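Local coordinates for YlmD (Geobacillus stearothermophilus, PDB 6T1B), which catalyses the phosphorolysis of adenosine, inosine and S-methyl-5'-thioadenosine to the free base and a ribose 1-phosphate, and also deaminates adenosine, at residues A[54-57]-A[58-62]; A[68-71]-A[72-75]. All blocks are in the same frame, centred on the assembly; numbering follows the deposited sequence.

Interaction 1. Residues A[54-57]-A[58-62]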
ATOM      1  N   THR A  54       0.240  17.682  15.323  1.00 14.37           N
ATOM      2  CA  THR A  54       0.674  17.080  16.579  1.00 15.06           C
ATOM      3  C   THR A  54      -0.019  15.744  16.807  1.00 14.06           C
ATOM      4  O   THR A  54       0.619  14.754  17.188  1.00 14.74           O
ATOM      5  CB  THR A  54       0.431  18.048  17.729  1.00 16.54           C
ATOM      6  OG1 THR A  54       1.263  19.202  17.529  1.00 20.94           O
ATOM      7  CG2 THR A  54       0.775  17.393  19.059  1.00 18.61           C
ATOM      8  N   ASP A  55      -1.325  15.684  16.566  1.00 12.92           N
ATOM      9  CA  ASP A  55      -2.035  14.416  16.734  1.00 12.61           C
ATOM     10  C   ASP A  55      -1.465  13.361  15.794  1.00 11.96           C
ATOM     11  O   ASP A  55      -1.233  12.215  16.194  1.00 12.09           O
ATOM     12  CB  ASP A  55      -3.538  14.582  16.521  1.00 12.44           C
ATOM     13  CG  ASP A  55      -4.224  15.411  17.616  1.00 15.26           C
ATOM     14  OD1 ASP A  55      -5.337  15.908  17.319  1.00 15.63           O
ATOM     15  OD2 ASP A  55      -3.688  15.561  18.737  1.00 17.11           O
ATOM     16  N   VAL A  56      -1.277  13.720  14.515  1.00 11.34           N
ATOM     17  CA  VAL A  56      -0.786  12.748  13.535  1.00 11.43           C
ATOM     18  C   VAL A  56       0.604  12.236  13.917  1.00 11.24           C
ATOM     19  O   VAL A  56       0.874  11.025  13.871  1.00 11.63           O
ATOM     20  CB  VAL A  56      -0.810  13.331  12.109  1.00 11.82           C
ATOM     21  CG1 VAL A  56      -0.228  12.327  11.140  1.00 12.48           C
ATOM     22  CG2 VAL A  56      -2.208  13.698  11.693  1.00 12.04           C
ATOM     23  N   VAL A  57       1.512  13.137  14.292  1.00 12.23           N
ATOM     24  CA  VAL A  57       2.845  12.689  14.701  1.00 11.31           C
ATOM     25  C   VAL A  57       2.748  11.772  15.913  1.00 13.11           C
ATOM     26  O   VAL A  57       3.448  10.754  15.995  1.00 14.17           O
ATOM     27  CB  VAL A  57       3.807  13.867  14.899  1.00 14.25           C
ATOM     28  CG1 VAL A  57       5.128  13.404  15.501  1.00 16.81           C
ATOM     29  CG2 VAL A  57       4.046  14.534  13.559  1.00 16.52           C
ATOM     30  N   ASN A  58       1.865  12.092  16.865  1.00 11.85           N
ATOM     31  CA  ASN A  58       1.714  11.217  18.031  1.00 12.14           C
ATOM     32  C   ASN A  58       1.146   9.854  17.630  1.00 11.93           C
ATOM     33  O   ASN A  58       1.542   8.822  18.198  1.00 14.71           O
ATOM     34  CB  ASN A  58       0.867  11.891  19.109  1.00 14.98           C
ATOM     35  CG  ASN A  58       1.660  12.911  19.885  1.00 16.44           C
ATOM     36  OD1 ASN A  58       2.880  12.785  20.027  1.00 18.86           O
ATOM     37  ND2 ASN A  58       0.974  13.916  20.422  1.00 18.28           N
ATOM     38  N   ASN A  59       0.244   9.823  16.650  1.00 10.85           N
ATOM     39  CA  ASN A  59      -0.264   8.558  16.124  1.00 12.40           C
ATOM     40  C   ASN A  59       0.863   7.738  15.513  1.00 12.24           C
ATOM     41  O   ASN A  59       0.963   6.523  15.744  1.00 13.78           O
ATOM     42  CB  ASN A  59      -1.349   8.798  15.072  1.00 12.74           C
ATOM     43  CG  ASN A  59      -2.577   9.446  15.657  1.00 11.84           C
ATOM     44  OD1 ASN A  59      -2.853   9.304  16.848  1.00 12.89           O
ATOM     45  ND2 ASN A  59      -3.346  10.126  14.817  1.00 12.13           N
ATOM     46  N   ARG A  60       1.743   8.397  14.754  1.00 13.35           N
ATOM     47  CA  ARG A  60       2.874   7.693  14.167  1.00 11.39           C
ATOM     48  C   ARG A  60       3.823   7.208  15.252  1.00 12.70           C
ATOM     49  O   ARG A  60       4.330   6.082  15.176  1.00 14.25           O
ATOM     50  CB  ARG A  60       3.583   8.609  13.175  1.00 12.89           C
ATOM     51  CG  ARG A  60       2.743   8.920  11.942  1.00 11.68           C
ATOM     52  CD  ARG A  60       3.542   9.744  10.946  1.00 11.40           C
ATOM     53  NE  ARG A  60       2.832   9.808   9.687  1.00 11.97           N
ATOM     54  CZ  ARG A  60       3.403   9.975   8.500  1.00 13.28           C
ATOM     55  NH1 ARG A  60       2.648   9.969   7.404  1.00 16.80           N
ATOM     56  NH2 ARG A  60       4.720  10.163   8.405  1.00 14.43           N
ATOM     57  N   ARG A  61       4.087   8.031  16.278  1.00 14.07           N
ATOM     58  CA  ARG A  61       4.910   7.583  17.397  1.00 14.66           C
ATOM     59  C   ARG A  61       4.284   6.383  18.096  1.00 15.48           C
ATOM     60  O   ARG A  61       5.002   5.496  18.577  1.00 17.97           O
ATOM     61  CB  ARG A  61       5.128   8.726  18.394  1.00 15.87           C
ATOM     62  CG  ARG A  61       6.013   9.836  17.826  1.00 19.74           C
ATOM     63  CD  ARG A  61       6.579  10.743  18.876  1.00 35.95           C
ATOM     64  NE  ARG A  61       7.658  11.567  18.332  1.00 58.43           N
ATOM     65  CZ  ARG A  61       8.860  11.118  17.970  1.00 66.39           C
ATOM     66  NH1 ARG A  61       9.761  11.964  17.493  1.00 53.07           N
ATOM     67  NH2 ARG A  61       9.167   9.831  18.069  1.00 59.15           N
ATOM     68  N   ARG A  62       2.956   6.331  18.157  1.00 15.73           N
ATOM     69  CA  ARG A  62       2.283   5.207  18.803  1.00 18.29           C
ATOM     70  C   ARG A  62       2.526   3.913  18.027  1.00 14.95           C
ATOM     71  O   ARG A  62       2.909   2.895  18.609  1.00 16.72           O
ATOM     72  CB  ARG A  62       0.795   5.509  18.931  1.00 16.42           C
ATOM     73  CG  ARG A  62      -0.003   4.443  19.656  1.00 18.28           C
ATOM     74  CD  ARG A  62       0.289   4.471  21.125  1.00 33.65           C
ATOM     75  NE  ARG A  62      -0.369   5.600  21.761  1.00 20.69           N
ATOM     76  CZ  ARG A  62      -0.024   6.094  22.943  1.00 65.89           C
ATOM     77  NH1 ARG A  62      -0.703   7.113  23.439  1.00 32.85           N
ATOM     78  NH2 ARG A  62       1.008   5.584  23.616  1.00 30.70           N
TER
HETATM   79  O   HOH W   1       3.546  15.240  18.176  1.00 41.53           O
HETATM   80  O   HOH W   2      -1.749  14.646  20.340  1.00 21.67           O

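Interaction 2. Residues A[68-71]-A[72-75]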
ATOM      1  N   ALA A  68       8.072  -1.411  17.818  1.00 19.49           N
ATOM      2  CA  ALA A  68       9.458  -1.255  18.226  1.00 21.25           C
ATOM      3  C   ALA A  68      10.331  -0.903  17.025  1.00 21.58           C
ATOM      4  O   ALA A  68      11.374  -1.506  16.788  1.00 22.21           O
ATOM      5  CB  ALA A  68       9.961  -2.521  18.928  1.00 22.36           C
ATOM      6  N   PHE A  69       9.887   0.099  16.268  1.00 17.50           N
ATOM      7  CA  PHE A  69      10.532   0.509  15.019  1.00 17.22           C
ATOM      8  C   PHE A  69      10.445   2.032  14.994  1.00 15.92           C
ATOM      9  O   PHE A  69       9.449   2.605  14.541  1.00 15.98           O
ATOM     10  CB  PHE A  69       9.862  -0.134  13.805  1.00 18.70           C
ATOM     11  CG  PHE A  69      10.810  -0.459  12.687  1.00 17.31           C
ATOM     12  CD1 PHE A  69      10.917  -1.758  12.198  1.00 19.37           C
ATOM     13  CD2 PHE A  69      11.612   0.523  12.136  1.00 16.26           C
ATOM     14  CE1 PHE A  69      11.801  -2.057  11.166  1.00 19.44           C
ATOM     15  CE2 PHE A  69      12.495   0.228  11.106  1.00 19.14           C
ATOM     16  CZ  PHE A  69      12.573  -1.050  10.611  1.00 17.43           C
ATOM     17  N   PRO A  70      11.466   2.716  15.532  1.00 17.70           N
ATOM     18  CA  PRO A  70      11.363   4.162  15.755  1.00 18.62           C
ATOM     19  C   PRO A  70      10.991   4.972  14.526  1.00 19.14           C
ATOM     20  O   PRO A  70      11.399   4.671  13.403  1.00 16.35           O
ATOM     21  CB  PRO A  70      12.765   4.535  16.250  1.00 19.03           C
ATOM     22  CG  PRO A  70      13.218   3.287  16.978  1.00 24.71           C
ATOM     23  CD  PRO A  70      12.686   2.150  16.147  1.00 18.84           C
ATOM     24  N   LEU A  71      10.221   6.030  14.775  1.00 18.35           N
ATOM     25  CA  LEU A  71       9.750   6.920  13.721  1.00 15.45           C
ATOM     26  C   LEU A  71      10.908   7.523  12.944  1.00 14.23           C
ATOM     27  O   LEU A  71      10.772   7.760  11.737  1.00 14.66           O
ATOM     28  CB  LEU A  71       8.891   8.017  14.370  1.00 15.57           C
ATOM     29  CG  LEU A  71       8.236   9.012  13.417  1.00 15.55           C
ATOM     30  CD1 LEU A  71       7.431   8.390  12.309  1.00 15.40           C
ATOM     31  CD2 LEU A  71       7.332   9.948  14.231  1.00 17.95           C
ATOM     32  N   GLU A  72      12.048   7.751  13.602  1.00 17.50           N
ATOM     33  CA  GLU A  72      13.236   8.281  12.936  1.00 16.25           C
ATOM     34  C   GLU A  72      13.764   7.362  11.834  1.00 16.08           C
ATOM     35  O   GLU A  72      14.622   7.779  11.042  1.00 19.06           O
ATOM     36  CB  GLU A  72      14.344   8.489  13.971  1.00 23.01           C
ATOM     37  CG  GLU A  72      14.076   9.603  14.979  1.00 35.61           C
ATOM     38  CD  GLU A  72      12.990   9.264  15.993  1.00 42.95           C
ATOM     39  OE1 GLU A  72      12.784   8.069  16.285  1.00 26.91           O
ATOM     40  OE2 GLU A  72      12.330  10.198  16.498  1.00 55.39           O
ATOM     41  N   ARG A  73      13.317   6.109  11.791  1.00 16.25           N
ATOM     42  CA  ARG A  73      13.786   5.147  10.803  1.00 15.15           C
ATOM     43  C   ARG A  73      12.794   4.902   9.671  1.00 14.11           C
ATOM     44  O   ARG A  73      13.037   4.033   8.824  1.00 13.39           O
ATOM     45  CB  ARG A  73      14.161   3.826  11.490  1.00 18.65           C
ATOM     46  CG  ARG A  73      15.383   3.961  12.383  1.00 26.18           C
ATOM     47  CD  ARG A  73      15.637   2.718  13.194  1.00 56.13           C
ATOM     48  NE  ARG A  73      16.426   3.027  14.381  1.00 59.38           N
ATOM     49  CZ  ARG A  73      16.701   2.153  15.342  1.00 82.07           C
ATOM     50  NH1 ARG A  73      16.251   0.906  15.254  1.00 68.29           N
ATOM     51  NH2 ARG A  73      17.425   2.528  16.388  1.00 60.41           N
ATOM     52  N   TRP A  74      11.702   5.661   9.612  1.00 12.83           N
ATOM     53  CA  TRP A  74      10.722   5.468   8.561  1.00 11.17           C
ATOM     54  C   TRP A  74      11.105   6.299   7.340  1.00 11.89           C
ATOM     55  O   TRP A  74      11.758   7.346   7.470  1.00 12.70           O
ATOM     56  CB  TRP A  74       9.329   5.910   8.997  1.00 13.24           C
ATOM     57  CG  TRP A  74       8.747   5.247  10.190  1.00 12.16           C
ATOM     58  CD1 TRP A  74       9.345   4.419  11.096  1.00 13.53           C
ATOM     59  CD2 TRP A  74       7.391   5.394  10.596  1.00 11.94           C
ATOM     60  NE1 TRP A  74       8.420   4.039  12.063  1.00 12.42           N
ATOM     61  CE2 TRP A  74       7.220   4.640  11.771  1.00 14.18           C
ATOM     62  CE3 TRP A  74       6.296   6.085  10.074  1.00 12.17           C
ATOM     63  CZ2 TRP A  74       5.990   4.578  12.428  1.00 12.79           C
ATOM     64  CZ3 TRP A  74       5.094   6.040  10.753  1.00 12.69           C
ATOM     65  CH2 TRP A  74       4.954   5.283  11.898  1.00 12.94           C
ATOM     66  N   VAL A  75      10.635   5.871   6.158  1.00 11.41           N
ATOM     67  CA  VAL A  75      10.759   6.647   4.927  1.00 10.66           C
ATOM     68  C   VAL A  75       9.393   6.700   4.267  1.00 10.98           C
ATOM     69  O   VAL A  75       8.771   5.658   4.054  1.00 10.60           O
ATOM     70  CB  VAL A  75      11.771   6.034   3.952  1.00 11.94           C
ATOM     71  CG1 VAL A  75      11.898   6.925   2.729  1.00 12.74           C
ATOM     72  CG2 VAL A  75      13.123   5.835   4.604  1.00 13.30           C
TER

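Interaction 1. Residues A[54-57]-A[58-62]
Four consecutive i to i+4 bonds of an alpha helix, N58 N to T54 O, N59 N to D55 O, R60 N to V56 O and R61 N to V57 O, join 54-57 to 58-62, the last at 2.8 Å between R61 N and V57 O and fairly straight (N-H...O 164°). On the outer face T54 and N58 run side by side in the same direction, the methyl CG2 of T54 3.7 Å from N58 ND2. The N58 amide reaches back one turn through water: ND2 donates to a water, 2.8 Å from N58 ND2, that in turn donates to D55 OD2. A second water links T54 O to N58 OD1, the latter bond weak. D55 OD1 holds a salt bridge with K37. N59 lies buried, with CG anti to its carbonyl carbon (chi1 -65°), which folds the amide back beside the preceding turn, N59 CG 3.1 Å from D55 O. Neither amide atom bonds that carbonyl; OD1 accepts from E35 N, and ND2 donates to N44 O and S36 OG. A leucine here would probably leave E35 N, S36 OG and N44 O without their amide partner and weaken the tie between these loop residues and the helix. R60 extends from CG to NE past V56, whose CG1 sits 4.2 Å from R60 NE, and R61 does likewise past V57 CG1. The R60 guanidinium donates to the carbonyls of M45, G96 and A97 and touches the bound inosine. Bonds to three carbonyls probably hold the guanidinium in a set orientation beside the nucleoside, while on the side of T54 and N58 two waters bridge one turn to the next.

Interaction 2. Residues A[68-71]-A[72-75]
L71 lays its methyl CD1 over one face of the W74 indole, 3.5 Å from the centroid of the six-membered ring and 16° off its normal, a CH-pi contact with CE3 as the closest ring atom. CG of L71 stands anti to the backbone N (chi1 -177°), which carries the branch out above the ring. The indole edge is held as well: W74 NE1 donates to F69 O at 3.0 Å, with the oxygen nearly in the ring plane but the donor above the plane of the F69 carbonyl. Face and edge contacts together probably restrict how the indole can tilt. Beside it P70 and R73 lie alongside each other and point the same way, P70 CG 4.0 Å above the centre of the R73 guanidinium plane. The F69 ring meets R73 by its edge, F69 CE2 lying 4.0 Å from R73 CB. The chain makes these contacts by winding through a short 3-10 turn, with i to i+3 bonds from R73 N to P70 O (2.9 Å) and from W74 N to L71 O (3.1 Å). This turn joins helix 53-67, which ends in a Schellman motif with A68 at positive phi, to strand 74-75 at the margin of a six-stranded mixed sheet. E72, its chain bent at chi2 (71°), curls back so that E72 OE1 comes 3.5 Å from P70 CB, while its other carboxylate oxygen turns to a charged partner on the helix. Farther out, W74 packs on L63 of helix 53-67 and on L118 and A120 of strand 118-123, and F69 also rests on L118. L71 also touches A97 and Q98, and backbone hydrogen bonds of R73 and V75 with L118, and of V75 with A120, seat the strand in its sheet.

In the fold
Interaction 1 lies on helix 53-67 and interaction 2 in the turn that follows it and leads into strand 74-75, so the two come in series along the chain, their centres 12 Å apart. They touch directly: the salt bridge from R61 NH1 to E72 OE2 spans 3.3 Å, W74 packs against the backbone of R60, and L71 lies on R60 and R61. The chain thus doubles back so that the turn packs on the helix it has just left. Since R60 belongs to the inosine pocket, and strand 74-75 is outermost in its sheet within the chain, this packing joins a pocket-lining helix to the edge of the six-stranded sheet.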